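Local coordinates for protein hypothetical glycoside hydrolase (Parabacteroides distasonis, PDB 3TAW) that is of unknown function but belongs to a glycoside hydrolase-like family with a five-bladed beta-propeller fold, at residues Asp120-Met125 against Gly248-Leu253; Gly160-Lys165 against Ile217-Leu222; Ser180-Leu185 against Phe200-Glu205; Asn196-Met201 against Ala210-Asn215. All coordinates share one frame; numbering follows the deposited sequence.

The four contacts lie in and around the third blade of the beta-propeller, built from strands 179-186, 199-203, 209-213 and 220-221. Contact 1, the innermost, joins strand 117-125 of the second blade to strand 244-254 of the fourth. Contact 3 touches it, centres about 6 Å apart, and pairs the two inner strands of the third blade. Contact 4 adds the next strand and shares Phe-200 and Met-201 with contact 3. Contact 2 has its centre about 17 Å from that of contact 1. In sequence, contacts 2, 3 and 4 fall between the segments of contact 1. Contacts 3 and 4 thus build one blade; contacts 1 and 2 tie blades together, near the centre and at the outer edge.

Contact 1: residues Asp120-Met125 against Gly248-Leu253; sequences DPRIAM and GPPAIL
Arg-122 and Gly-248 make the polar part of this contact. Arg-122 NE donates to Gly-248 O at 2.9 Å. The N-H points nearly straight at the oxygen, at 167°. The oxygen lies in the guanidinium plane, but NE sits above the carbonyl plane of Gly-248. CG is anti to the carbonyl carbon of Arg-122, and the chain bends at chi2 (86°), which turns the guanidinium back along its own strand. NH1 makes a weak bond of 2.9 Å to Asp-120 O, and NH2 donates to Cys-247 O. The flat group is therefore held along its edge by backbone oxygens.

Van der Waals contact is small. Pro-250 CG lies 3.4 Å from the carbonyl Ile-123 O and 4.2 Å from Ala-124 CB. Arg-122 CG passes 4.2 Å from Pro-249 CA.

The contact joins the inner strand of the second propeller blade to the Gly-248 to Pro-250 break in the inner strand of the fourth, near the centre of the chain. All the touching residues are buried. NE, NH1 and NH2 of this buried arginine each meet a backbone oxygen. These carbonyls, and the more distant Glu-325 carboxylate, would probably help to stabilise its charge.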
loop_
_atom_site.group_PDB
_atom_site.type_symbol
_atom_site.label_atom_id
_atom_site.label_comp_id
_atom_site.label_asym_id
_atom_site.label_seq_id
_atom_site.Cartn_x
_atom_site.Cartn_y
_atom_site.Cartn_z
ATOM N N ASP A 120 -3.349 -6.030 1.552
ATOM C CA ASP A 120 -2.464 -4.944 1.144
ATOM C C ASP A 120 -3.159 -3.839 0.358
ATOM O O ASP A 120 -2.823 -3.559 -0.805
ATOM C CB ASP A 120 -1.289 -5.518 0.371
ATOM C CG ASP A 120 -0.385 -6.401 1.231
ATOM O OD1 ASP A 120 -0.650 -6.554 2.447
ATOM O OD2 ASP A 120 0.637 -6.881 0.680
ATOM N N PRO A 121 -4.136 -3.201 1.007
ATOM C CA PRO A 121 -4.931 -2.127 0.392
ATOM C C PRO A 121 -4.142 -0.817 0.243
ATOM O O PRO A 121 -3.274 -0.507 1.067
ATOM C CB PRO A 121 -6.029 -1.924 1.396
ATOM C CG PRO A 121 -5.410 -2.250 2.714
ATOM C CD PRO A 121 -4.523 -3.426 2.422
ATOM N N ARG A 122 -4.435 -0.078 -0.817
ATOM C CA ARG A 122 -4.142 1.348 -0.892
ATOM C C ARG A 122 -5.414 2.042 -1.313
ATOM O O ARG A 122 -6.164 1.539 -2.170
ATOM C CB ARG A 122 -3.059 1.698 -1.936
ATOM C CG ARG A 122 -1.643 1.454 -1.520
ATOM C CD ARG A 122 -1.246 0.054 -1.785
ATOM N NE ARG A 122 0.192 -0.222 -1.611
ATOM C CZ ARG A 122 0.659 -1.428 -1.315
ATOM N NH1 ARG A 122 -0.177 -2.436 -1.185
ATOM N NH2 ARG A 122 1.955 -1.635 -1.137
ATOM N N ILE A 123 -5.638 3.217 -0.742
ATOM C CA ILE A 123 -6.817 4.020 -1.038
ATOM C C ILE A 123 -6.414 5.406 -1.487
ATOM O O ILE A 123 -5.539 6.021 -0.890
ATOM C CB ILE A 123 -7.734 4.161 0.183
ATOM C CG1 ILE A 123 -8.247 2.775 0.601
ATOM C CG2 ILE A 123 -8.915 5.133 -0.102
ATOM C CD1 ILE A 123 -8.926 2.762 1.948
ATOM N N ALA A 124 -7.094 5.904 -2.512
ATOM C CA ALA A 124 -7.051 7.323 -2.860
ATOM C C ALA A 124 -8.458 7.751 -3.267
ATOM O O ALA A 124 -9.322 6.909 -3.553
ATOM C CB ALA A 124 -6.051 7.627 -3.995
HETATM N N MSE A 125 -8.681 9.051 -3.282
HETATM C CA MSE A 125 -10.030 9.587 -3.523
HETATM C C MSE A 125 -10.068 10.514 -4.727
HETATM O O MSE A 125 -9.184 11.348 -4.882
HETATM C CB MSE A 125 -10.513 10.368 -2.301
HETATM C CG MSE A 125 -11.970 10.692 -2.351
HETATM SE SE MSE A 125 -12.452 12.003 -0.964
HETATM C CE MSE A 125 -11.590 13.592 -1.761
ATOM N N GLY A 248 4.514 1.715 -2.334
ATOM C CA GLY A 248 3.957 1.982 -1.021
ATOM C C GLY A 248 2.599 2.670 -1.134
ATOM O O GLY A 248 1.710 2.194 -1.859
ATOM N N PRO A 249 2.408 3.790 -0.423
ATOM C CA PRO A 249 1.153 4.495 -0.529
ATOM C C PRO A 249 0.967 5.167 -1.892
ATOM O O PRO A 249 1.876 5.135 -2.732
ATOM C CB PRO A 249 1.256 5.560 0.580
ATOM C CG PRO A 249 2.700 5.820 0.704
ATOM C CD PRO A 249 3.386 4.512 0.433
ATOM N N PRO A 250 -0.200 5.786 -2.124
ATOM C CA PRO A 250 -0.342 6.571 -3.343
ATOM C C PRO A 250 0.767 7.613 -3.545
ATOM O O PRO A 250 1.292 8.201 -2.565
ATOM C CB PRO A 250 -1.710 7.244 -3.171
ATOM C CG PRO A 250 -2.471 6.280 -2.294
ATOM C CD PRO A 250 -1.433 5.812 -1.317
ATOM N N ALA A 251 1.147 7.785 -4.809
ATOM C CA ALA A 251 2.166 8.735 -5.207
ATOM C C ALA A 251 1.597 10.148 -5.147
ATOM O O ALA A 251 0.377 10.344 -5.248
ATOM C CB ALA A 251 2.658 8.430 -6.629
ATOM N N ILE A 252 2.502 11.119 -5.011
ATOM C CA ILE A 252 2.150 12.526 -4.838
ATOM C C ILE A 252 2.815 13.412 -5.890
ATOM O O ILE A 252 4.043 13.549 -5.908
ATOM C CB ILE A 252 2.534 13.049 -3.440
ATOM C CG1 ILE A 252 1.889 12.177 -2.357
ATOM C CG2 ILE A 252 2.061 14.486 -3.279
ATOM C CD1 ILE A 252 2.189 12.601 -0.930
ATOM N N LEU A 253 1.988 14.037 -6.726
ATOM C CA LEU A 253 2.439 14.941 -7.783
ATOM C C LEU A 253 2.710 16.295 -7.154
ATOM O O LEU A 253 1.777 16.940 -6.682
ATOM C CB LEU A 253 1.361 15.060 -8.864
ATOM C CG LEU A 253 1.470 16.139 -9.931
ATOM C CD1 LEU A 253 2.729 15.955 -10.718
ATOM C CD2 LEU A 253 0.203 16.108 -10.853
#

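Contact 2: residues Gly160-Lys165 against Ile217-Leu222; sequences GPAFEK and IDWDPL. With EDO (1,2-ethanediol), chain K; EDO (1,2-ethanediol), chain L.
Phe-163 and Pro-221 form the tight part of this contact. Pro-221 CG sits over one face of the Phe-163 ring, 3.7 Å from its centroid and 16° off the normal, a CH-pi contact. Ala-162 CB covers the opposite face, toward the rim. The ring edge meets residues 217-222 too: Trp-219 O lies near the ring plane, 3.5 Å from Phe-163 CD1. Trp-219 CB packs on Phe-163 CE1 at 3.7 Å. A backbone bond, Trp-219 N to Ala-162 O at 2.9 Å, joins the two segments beside these groups.

Residues Pro-161 to Glu-164 make a type I beta turn at the end of strand 157-161, the outer strand of the second propeller blade. Strand 220-221 is the outer strand of the third. The contact thus bridges two neighbouring blades at their outer edges.

The other side is wetter. Lys-165 runs across Asp-218, with CG anti to its own carbonyl carbon, and bends at chi4 (68°). NZ then reaches Asp-218 OD1 in a salt bridge of 2.8 Å, on the syn side of the oxygen but out of the carboxylate plane. Water 4 accepts from Lys-165 NZ and donates to Asp-218 OD2. Water 2 accepts from Lys-165 N and lies 2.7 Å from Asp-218 OD1. A 1,2-ethanediol, probably from the crystallisation liquor, donates to both Glu-164 carboxylate oxygens, O1 to OE1 and O2 to OE2.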
loop_
_atom_site.group_PDB
_atom_site.type_symbol
_atom_site.label_atom_id
_atom_site.label_comp_id
_atom_site.label_asym_id
_atom_site.label_seq_id
_atom_site.Cartn_x
_atom_site.Cartn_y
_atom_site.Cartn_z
ATOM N N GLY A 160 -13.091 -6.295 -9.977
ATOM C CA GLY A 160 -12.168 -7.348 -10.359
ATOM C C GLY A 160 -10.768 -6.864 -10.675
ATOM O O GLY A 160 -10.435 -5.691 -10.442
ATOM N N PRO A 161 -9.941 -7.759 -11.225
ATOM C CA PRO A 161 -8.532 -7.458 -11.462
ATOM C C PRO A 161 -8.301 -6.242 -12.342
ATOM O O PRO A 161 -9.003 -6.048 -13.349
ATOM C CB PRO A 161 -8.018 -8.731 -12.157
ATOM C CG PRO A 161 -8.931 -9.821 -11.634
ATOM C CD PRO A 161 -10.266 -9.167 -11.529
ATOM N N ALA A 162 -7.323 -5.422 -11.959
ATOM C CA ALA A 162 -7.007 -4.188 -12.671
ATOM C C ALA A 162 -6.565 -4.447 -14.115
ATOM O O ALA A 162 -6.791 -3.602 -14.993
ATOM C CB ALA A 162 -5.928 -3.429 -11.930
ATOM N N PHE A 163 -5.932 -5.599 -14.345
ATOM C CA PHE A 163 -5.385 -5.928 -15.682
ATOM C C PHE A 163 -6.147 -7.070 -16.376
ATOM O O PHE A 163 -5.596 -7.760 -17.265
ATOM C CB PHE A 163 -3.894 -6.290 -15.576
ATOM C CG PHE A 163 -3.062 -5.303 -14.775
ATOM C CD1 PHE A 163 -3.239 -3.933 -14.904
ATOM C CD2 PHE A 163 -2.065 -5.748 -13.924
ATOM C CE1 PHE A 163 -2.456 -3.041 -14.180
ATOM C CE2 PHE A 163 -1.285 -4.847 -13.180
ATOM C CZ PHE A 163 -1.481 -3.510 -13.308
ATOM N N GLU A 164 -7.409 -7.262 -15.995
ATOM C CA GLU A 164 -8.232 -8.334 -16.577
ATOM C C GLU A 164 -8.339 -8.165 -18.087
ATOM O O GLU A 164 -8.161 -9.127 -18.843
ATOM C CB GLU A 164 -9.636 -8.348 -15.948
ATOM C CG GLU A 164 -10.518 -9.547 -16.382
ATOM C CD GLU A 164 -10.054 -10.890 -15.835
ATOM O OE1 GLU A 164 -9.322 -10.932 -14.819
ATOM O OE2 GLU A 164 -10.462 -11.939 -16.399
ATOM N N LYS A 165 -8.627 -6.944 -18.532
ATOM C CA LYS A 165 -8.968 -6.708 -19.942
ATOM C C LYS A 165 -7.774 -6.387 -20.852
ATOM O O LYS A 165 -7.795 -6.745 -22.035
ATOM C CB LYS A 165 -10.005 -5.579 -20.070
ATOM C CG LYS A 165 -11.335 -5.871 -19.381
ATOM C CD LYS A 165 -12.443 -4.938 -19.906
ATOM C CE LYS A 165 -13.756 -5.133 -19.177
ATOM N NZ LYS A 165 -13.679 -4.671 -17.755
ATOM N N ILE A 217 -10.764 1.748 -13.353
ATOM C CA ILE A 217 -11.017 0.331 -13.066
ATOM C C ILE A 217 -10.281 -0.611 -14.004
ATOM O O ILE A 217 -9.749 -1.604 -13.535
ATOM C CB ILE A 217 -12.529 -0.033 -12.959
ATOM C CG1 ILE A 217 -13.290 0.309 -14.240
ATOM C CG2 ILE A 217 -13.137 0.678 -11.778
ATOM C CD1 ILE A 217 -14.686 -0.284 -14.299
ATOM N N ASP A 218 -10.220 -0.291 -15.298
ATOM C CA ASP A 218 -9.461 -1.071 -16.254
ATOM C C ASP A 218 -8.144 -0.336 -16.515
ATOM O O ASP A 218 -8.137 0.831 -16.968
ATOM C CB ASP A 218 -10.231 -1.222 -17.550
ATOM C CG ASP A 218 -11.559 -1.913 -17.352
ATOM O OD1 ASP A 218 -11.587 -3.045 -16.802
ATOM O OD2 ASP A 218 -12.576 -1.296 -17.708
ATOM N N TRP A 219 -7.051 -1.024 -16.215
ATOM C CA TRP A 219 -5.715 -0.450 -16.290
ATOM C C TRP A 219 -4.893 -1.157 -17.349
ATOM O O TRP A 219 -4.998 -2.370 -17.489
ATOM C CB TRP A 219 -5.025 -0.557 -14.926
ATOM C CG TRP A 219 -5.680 0.314 -13.910
ATOM C CD1 TRP A 219 -6.786 0.021 -13.162
ATOM C CD2 TRP A 219 -5.284 1.645 -13.531
ATOM N NE1 TRP A 219 -7.114 1.092 -12.358
ATOM C CE2 TRP A 219 -6.206 2.093 -12.557
ATOM C CE3 TRP A 219 -4.235 2.489 -13.907
ATOM C CZ2 TRP A 219 -6.115 3.355 -11.965
ATOM C CZ3 TRP A 219 -4.160 3.755 -13.321
ATOM C CH2 TRP A 219 -5.091 4.162 -12.370
ATOM N N ASP A 220 -4.075 -0.380 -18.067
ATOM C CA ASP A 220 -3.168 -0.886 -19.097
ATOM C C ASP A 220 -1.724 -0.736 -18.624
ATOM O O ASP A 220 -1.198 0.386 -18.529
ATOM C CB ASP A 220 -3.339 -0.104 -20.398
ATOM C CG ASP A 220 -4.729 -0.251 -20.997
ATOM O OD1 ASP A 220 -5.277 -1.382 -21.017
ATOM O OD2 ASP A 220 -5.241 0.775 -21.500
ATOM N N PRO A 221 -1.066 -1.859 -18.329
ATOM C CA PRO A 221 0.347 -1.817 -17.935
ATOM C C PRO A 221 1.212 -1.260 -19.044
ATOM O O PRO A 221 0.966 -1.550 -20.223
ATOM C CB PRO A 221 0.678 -3.281 -17.679
ATOM C CG PRO A 221 -0.613 -3.865 -17.278
ATOM C CD PRO A 221 -1.607 -3.220 -18.216
ATOM N N LEU A 222 2.193 -0.449 -18.678
ATOM C CA LEU A 222 3.132 0.073 -19.653
ATOM C C LEU A 222 4.050 -1.057 -20.110
ATOM O O LEU A 222 4.535 -1.843 -19.293
ATOM C CB LEU A 222 3.946 1.195 -19.042
ATOM C CG LEU A 222 3.359 2.601 -19.143
ATOM C CD1 LEU A 222 1.898 2.668 -18.856
ATOM C CD2 LEU A 222 4.169 3.592 -18.331
HETATM C C1 EDO K . -3.378 -9.430 -13.124
HETATM O O1 EDO K . -2.883 -10.108 -11.986
HETATM C C2 EDO K . -4.728 -8.725 -12.931
HETATM O O2 EDO K . -4.697 -7.438 -12.312
HETATM C C1 EDO L . -9.420 -14.398 -13.198
HETATM O O1 EDO L . -9.607 -12.988 -13.005
HETATM C C2 EDO L . -8.745 -14.679 -14.533
HETATM O O2 EDO L . -9.556 -14.265 -15.633
HETATM O O HOH W 1 -11.299 -3.537 -12.056
HETATM O O HOH W 2 -9.417 -4.689 -16.422
HETATM O O HOH W 3 -7.317 -3.910 -17.977
HETATM O O HOH W 4 -15.116 -1.904 -17.377
#

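Contact 3: residues Ser180-Leu185 against Phe200-Glu205; sequences SLVTTL and FMYWGE
Ser-180 N donates to Tyr-202 O at 2.7 Å, an almost straight bond (172°). Strands 180-185 and 200-203 run antiparallel here, their directions 140° apart, as the innermost strand of the third propeller blade and its neighbour. Tyr-202 N returns a bond to Ser-180 O, so the two residues form a hydrogen-bonded pair. Leu-181 and Met-201 are the next, non-hydrogen-bonded pair. Their CA atoms are only 4.1 Å apart. Met-201, a selenomethionine, has CG between the backbone N and the carbonyl carbon (chi1 63°), which carries SE to 3.9 Å from Leu-181 CD1.

On the face with Ser-180 and Tyr-202, Val-182 packs against two aromatic rings. Its CG2 reaches Tyr-202 CE1 at 3.7 Å and also touches Phe-200 CD1. Phe-200 brings its CE1 over a face of the Tyr-202 ring, an edge-to-face arrangement. Tyr-202 OH bonds to Pro-293 O, and Phe-288 stacks on its ring. Ser-180 OG lies within bonding distance of Pro-249 O and Gly-248 O and shares its one proton, mainly with Pro-249 O, which ties this strand to the fourth blade.

Val-182 N bonds to Phe-200 O at 2.9 Å. Water 5 bridges the strands beside it, accepting from Phe-200 N at 2.9 Å and lying 3.1 Å from Val-182 O.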
loop_
_atom_site.group_PDB
_atom_site.type_symbol
_atom_site.label_atom_id
_atom_site.label_comp_id
_atom_site.label_asym_id
_atom_site.label_seq_id
_atom_site.Cartn_x
_atom_site.Cartn_y
_atom_site.Cartn_z
ATOM N N SER A 180 0.225 2.216 -6.426
ATOM C CA SER A 180 0.273 3.598 -5.944
ATOM C C SER A 180 -0.265 4.521 -7.026
ATOM O O SER A 180 0.457 4.877 -7.970
ATOM C CB SER A 180 1.733 3.967 -5.642
ATOM O OG SER A 180 2.254 3.085 -4.667
ATOM N N LEU A 181 -1.537 4.897 -6.900
ATOM C CA LEU A 181 -2.151 5.853 -7.807
ATOM C C LEU A 181 -1.525 7.236 -7.618
ATOM O O LEU A 181 -1.158 7.638 -6.509
ATOM C CB LEU A 181 -3.653 5.976 -7.540
ATOM C CG LEU A 181 -4.549 5.030 -8.309
ATOM C CD1 LEU A 181 -4.259 3.609 -7.934
ATOM C CD2 LEU A 181 -6.006 5.426 -7.980
ATOM N N VAL A 182 -1.438 7.974 -8.702
ATOM C CA VAL A 182 -0.968 9.353 -8.617
ATOM C C VAL A 182 -2.085 10.269 -8.085
ATOM O O VAL A 182 -3.209 10.258 -8.583
ATOM C CB VAL A 182 -0.403 9.845 -9.950
ATOM C CG1 VAL A 182 -0.097 11.340 -9.881
ATOM C CG2 VAL A 182 0.891 9.068 -10.294
ATOM N N THR A 183 -1.718 11.041 -7.061
ATOM C CA THR A 183 -2.576 12.010 -6.394
ATOM C C THR A 183 -1.839 13.347 -6.376
ATOM O O THR A 183 -0.637 13.415 -6.641
ATOM C CB THR A 183 -2.870 11.615 -4.924
ATOM O OG1 THR A 183 -1.667 11.711 -4.139
ATOM C CG2 THR A 183 -3.479 10.203 -4.834
ATOM N N THR A 184 -2.560 14.398 -6.007
ATOM C CA THR A 184 -1.946 15.679 -5.720
ATOM C C THR A 184 -2.751 16.381 -4.636
ATOM O O THR A 184 -3.828 15.914 -4.310
ATOM C CB THR A 184 -1.849 16.555 -6.984
ATOM O OG1 THR A 184 -0.872 17.591 -6.787
ATOM C CG2 THR A 184 -3.202 17.157 -7.354
ATOM N N LEU A 185 -2.210 17.468 -4.077
ATOM C CA LEU A 185 -2.957 18.260 -3.116
ATOM C C LEU A 185 -3.456 19.520 -3.779
ATOM O O LEU A 185 -2.688 20.262 -4.414
ATOM C CB LEU A 185 -2.122 18.564 -1.869
ATOM C CG LEU A 185 -2.260 17.451 -0.827
ATOM C CD1 LEU A 185 -1.520 16.204 -1.261
ATOM C CD2 LEU A 185 -1.851 17.900 0.588
ATOM N N PHE A 200 -3.021 7.443 -13.603
ATOM C CA PHE A 200 -1.705 6.814 -13.642
ATOM C C PHE A 200 -1.405 6.142 -12.317
ATOM O O PHE A 200 -1.730 6.671 -11.271
ATOM C CB PHE A 200 -0.619 7.872 -13.929
ATOM C CG PHE A 200 0.703 7.298 -14.387
ATOM C CD1 PHE A 200 1.651 6.902 -13.473
ATOM C CD2 PHE A 200 1.002 7.181 -15.739
ATOM C CE1 PHE A 200 2.872 6.371 -13.885
ATOM C CE2 PHE A 200 2.217 6.641 -16.152
ATOM C CZ PHE A 200 3.147 6.246 -15.232
HETATM N N MSE A 201 -0.779 4.970 -12.366
HETATM C CA MSE A 201 -0.254 4.388 -11.146
HETATM C C MSE A 201 1.093 3.731 -11.377
HETATM O O MSE A 201 1.429 3.320 -12.496
HETATM C CB MSE A 201 -1.249 3.399 -10.521
HETATM C CG MSE A 201 -1.545 2.205 -11.370
HETATM SE SE MSE A 201 -2.889 1.052 -10.570
HETATM C CE MSE A 201 -2.552 -0.459 -11.723
ATOM N N TYR A 202 1.876 3.708 -10.301
ATOM C CA TYR A 202 3.075 2.884 -10.193
ATOM C C TYR A 202 2.621 1.622 -9.483
ATOM O O TYR A 202 1.778 1.684 -8.559
ATOM C CB TYR A 202 4.184 3.613 -9.404
ATOM C CG TYR A 202 4.555 4.913 -10.047
ATOM C CD1 TYR A 202 3.874 6.088 -9.727
ATOM C CD2 TYR A 202 5.561 4.980 -11.000
ATOM C CE1 TYR A 202 4.188 7.291 -10.344
ATOM C CE2 TYR A 202 5.874 6.189 -11.638
ATOM C CZ TYR A 202 5.182 7.333 -11.308
ATOM O OH TYR A 202 5.463 8.543 -11.905
ATOM N N TRP A 203 3.110 0.467 -9.907
ATOM C CA TRP A 203 2.735 -0.761 -9.209
ATOM C C TRP A 203 3.862 -1.778 -9.269
ATOM O O TRP A 203 4.765 -1.688 -10.110
ATOM C CB TRP A 203 1.412 -1.322 -9.776
ATOM C CG TRP A 203 1.571 -1.857 -11.165
ATOM C CD1 TRP A 203 1.541 -1.147 -12.328
ATOM C CD2 TRP A 203 1.875 -3.203 -11.518
ATOM N NE1 TRP A 203 1.768 -1.976 -13.389
ATOM C CE2 TRP A 203 1.978 -3.253 -12.920
ATOM C CE3 TRP A 203 2.050 -4.373 -10.783
ATOM C CZ2 TRP A 203 2.268 -4.430 -13.610
ATOM C CZ3 TRP A 203 2.329 -5.540 -11.453
ATOM C CH2 TRP A 203 2.453 -5.564 -12.865
ATOM N N GLY A 204 3.815 -2.739 -8.361
ATOM C CA GLY A 204 4.736 -3.866 -8.403
ATOM C C GLY A 204 5.479 -4.122 -7.114
ATOM O O GLY A 204 5.536 -3.266 -6.225
ATOM N N GLU A 205 6.067 -5.308 -7.052
ATOM C CA GLU A 205 6.884 -5.789 -5.941
ATOM C C GLU A 205 8.344 -6.046 -6.392
ATOM O O GLU A 205 9.271 -5.566 -5.774
ATOM C CB GLU A 205 6.271 -7.092 -5.405
ATOM C CG GLU A 205 7.045 -7.770 -4.305
ATOM C CD GLU A 205 6.522 -9.172 -3.963
ATOM O OE1 GLU A 205 5.932 -9.865 -4.824
ATOM O OE2 GLU A 205 6.754 -9.606 -2.830
HETATM O O HOH W 5 -3.879 9.112 -11.419
#

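Contact 4: residues Asn196-Met201 against Ala210-Asn215; sequences NGKYFM and AATSDN. With EDO (1,2-ethanediol), chain Q; EDO (1,2-ethanediol), chain S.
The beta hairpin of strands 199-203 and 209-213 holds this contact, where Tyr-199 pairs with Ser-213 and Met-201 with Ala-211. These are the second and third strands of the third propeller blade. Both pairs are antiparallel and hydrogen-bonded. Tyr-199 N donates to Ser-213 O at 2.9 Å and Met-201 N to Ala-211 O at 3.0 Å, and each pair has its return bond.

Between them Phe-200 faces Thr-212 in a non-hydrogen-bonded pair. Phe-200 CG is anti to its backbone N (chi1 -163°), which lays the ring along the neighbouring strand. There CZ touches Ala-210 CB at 3.6 Å and CD2 touches Thr-212 CG2 at 3.7 Å. Tyr-199 turns its ring edge to the backbone of Asp-214, Tyr-199 CE2 lying 3.6 Å from Asp-214 O.

At the strand's end Ser-213 OG accepts from Asn-215 N at 3.0 Å, an ST turn. The same OG bonds to Asp-218 O, which fixes the turn to the chain that follows.

The solvent side is ionic. Lys-198 runs past Thr-212, with CD near Thr-212 CB, and NZ makes a salt bridge to Asp-214 OD1 at 3.2 Å. Water 6 donates to Gly-197 O and to that same Asp-214 OD1, the latter at 2.6 Å.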
loop_
_atom_site.group_PDB
_atom_site.type_symbol
_atom_site.label_atom_id
_atom_site.label_comp_id
_atom_site.label_asym_id
_atom_site.label_seq_id
_atom_site.Cartn_x
_atom_site.Cartn_y
_atom_site.Cartn_z
ATOM N N ASN A 196 -0.993 13.786 -18.037
ATOM C CA ASN A 196 -1.199 13.801 -19.484
ATOM C C ASN A 196 -2.561 13.238 -19.905
ATOM O O ASN A 196 -2.669 12.485 -20.859
ATOM C CB ASN A 196 -0.045 13.067 -20.173
ATOM C CG ASN A 196 1.282 13.766 -19.958
ATOM O OD1 ASN A 196 1.360 15.016 -20.003
ATOM N ND2 ASN A 196 2.331 12.986 -19.729
ATOM N N GLY A 197 -3.595 13.598 -19.149
ATOM C CA GLY A 197 -4.974 13.240 -19.469
ATOM C C GLY A 197 -5.436 11.842 -19.075
ATOM O O GLY A 197 -6.555 11.468 -19.394
ATOM N N LYS A 198 -4.570 11.050 -18.449
ATOM C CA LYS A 198 -4.894 9.688 -18.035
ATOM C C LYS A 198 -4.649 9.517 -16.547
ATOM O O LYS A 198 -3.766 10.147 -15.988
ATOM C CB LYS A 198 -4.032 8.653 -18.775
ATOM C CG LYS A 198 -4.311 8.605 -20.293
ATOM C CD LYS A 198 -4.259 7.175 -20.824
ATOM C CE LYS A 198 -4.829 7.062 -22.249
ATOM N NZ LYS A 198 -5.704 5.831 -22.406
ATOM N N TYR A 199 -5.417 8.635 -15.931
ATOM C CA TYR A 199 -5.098 8.221 -14.568
ATOM C C TYR A 199 -3.828 7.397 -14.652
ATOM O O TYR A 199 -3.579 6.727 -15.657
ATOM C CB TYR A 199 -6.234 7.425 -13.966
ATOM C CG TYR A 199 -7.482 8.256 -13.843
ATOM C CD1 TYR A 199 -7.556 9.283 -12.921
ATOM C CD2 TYR A 199 -8.576 8.036 -14.667
ATOM C CE1 TYR A 199 -8.685 10.057 -12.796
ATOM C CE2 TYR A 199 -9.723 8.830 -14.552
ATOM C CZ TYR A 199 -9.760 9.833 -13.608
ATOM O OH TYR A 199 -10.889 10.632 -13.453
ATOM N N PHE A 200 -3.021 7.443 -13.603
ATOM C CA PHE A 200 -1.705 6.814 -13.642
ATOM C C PHE A 200 -1.405 6.142 -12.317
ATOM O O PHE A 200 -1.730 6.671 -11.271
ATOM C CB PHE A 200 -0.619 7.872 -13.929
ATOM C CG PHE A 200 0.703 7.298 -14.387
ATOM C CD1 PHE A 200 1.651 6.902 -13.473
ATOM C CD2 PHE A 200 1.002 7.181 -15.739
ATOM C CE1 PHE A 200 2.872 6.371 -13.885
ATOM C CE2 PHE A 200 2.217 6.641 -16.152
ATOM C CZ PHE A 200 3.147 6.246 -15.232
HETATM N N MSE A 201 -0.779 4.970 -12.366
HETATM C CA MSE A 201 -0.254 4.388 -11.146
HETATM C C MSE A 201 1.093 3.731 -11.377
HETATM O O MSE A 201 1.429 3.320 -12.496
HETATM C CB MSE A 201 -1.249 3.399 -10.521
HETATM C CG MSE A 201 -1.545 2.205 -11.370
HETATM SE SE MSE A 201 -2.889 1.052 -10.570
HETATM C CE MSE A 201 -2.552 -0.459 -11.723
ATOM N N ALA A 210 4.352 0.415 -14.244
ATOM C CA ALA A 210 3.303 1.428 -14.249
ATOM C C ALA A 210 2.108 1.008 -15.089
ATOM O O ALA A 210 2.178 0.001 -15.788
ATOM C CB ALA A 210 3.855 2.779 -14.732
ATOM N N ALA A 211 1.020 1.776 -14.986
ATOM C CA ALA A 211 -0.166 1.530 -15.787
ATOM C C ALA A 211 -0.978 2.786 -15.901
ATOM O O ALA A 211 -0.916 3.662 -15.038
ATOM C CB ALA A 211 -1.015 0.410 -15.173
ATOM N N THR A 212 -1.739 2.871 -16.984
ATOM C CA THR A 212 -2.660 3.974 -17.186
ATOM C C THR A 212 -4.106 3.486 -17.280
ATOM O O THR A 212 -4.387 2.302 -17.521
ATOM C CB THR A 212 -2.276 4.766 -18.449
ATOM O OG1 THR A 212 -2.387 3.922 -19.605
ATOM C CG2 THR A 212 -0.857 5.294 -18.333
ATOM N N SER A 213 -5.033 4.416 -17.121
ATOM C CA SER A 213 -6.461 4.119 -17.211
ATOM C C SER A 213 -7.220 5.378 -17.573
ATOM O O SER A 213 -6.808 6.484 -17.210
ATOM C CB SER A 213 -6.986 3.624 -15.858
ATOM O OG SER A 213 -8.383 3.364 -15.875
ATOM N N ASP A 214 -8.344 5.192 -18.273
ATOM C CA ASP A 214 -9.316 6.263 -18.477
ATOM C C ASP A 214 -10.472 6.249 -17.478
ATOM O O ASP A 214 -11.188 7.239 -17.375
ATOM C CB ASP A 214 -9.930 6.177 -19.882
ATOM C CG ASP A 214 -8.903 6.358 -20.976
ATOM O OD1 ASP A 214 -8.063 7.289 -20.872
ATOM O OD2 ASP A 214 -8.949 5.575 -21.953
ATOM N N ASN A 215 -10.677 5.139 -16.766
ATOM C CA ASN A 215 -11.873 4.986 -15.956
ATOM C C ASN A 215 -11.636 4.509 -14.528
ATOM O O ASN A 215 -12.602 4.213 -13.816
ATOM C CB ASN A 215 -12.869 4.051 -16.668
ATOM C CG ASN A 215 -12.376 2.607 -16.734
ATOM O OD1 ASN A 215 -11.296 2.278 -16.226
ATOM N ND2 ASN A 215 -13.165 1.739 -17.353
HETATM C C1 EDO Q . -0.170 8.983 -19.456
HETATM O O1 EDO Q . 0.258 8.277 -20.632
HETATM C C2 EDO Q . 1.038 9.572 -18.730
HETATM O O2 EDO Q . 1.981 10.197 -19.622
HETATM C C1 EDO S . 1.159 16.467 -17.003
HETATM O O1 EDO S . -0.249 16.216 -16.847
HETATM C C2 EDO S . 1.689 17.239 -15.803
HETATM O O2 EDO S . 1.533 16.441 -14.621
HETATM O O HOH W 6 -8.443 9.508 -19.498
HETATM O O HOH W 7 -4.948 3.524 -20.703
#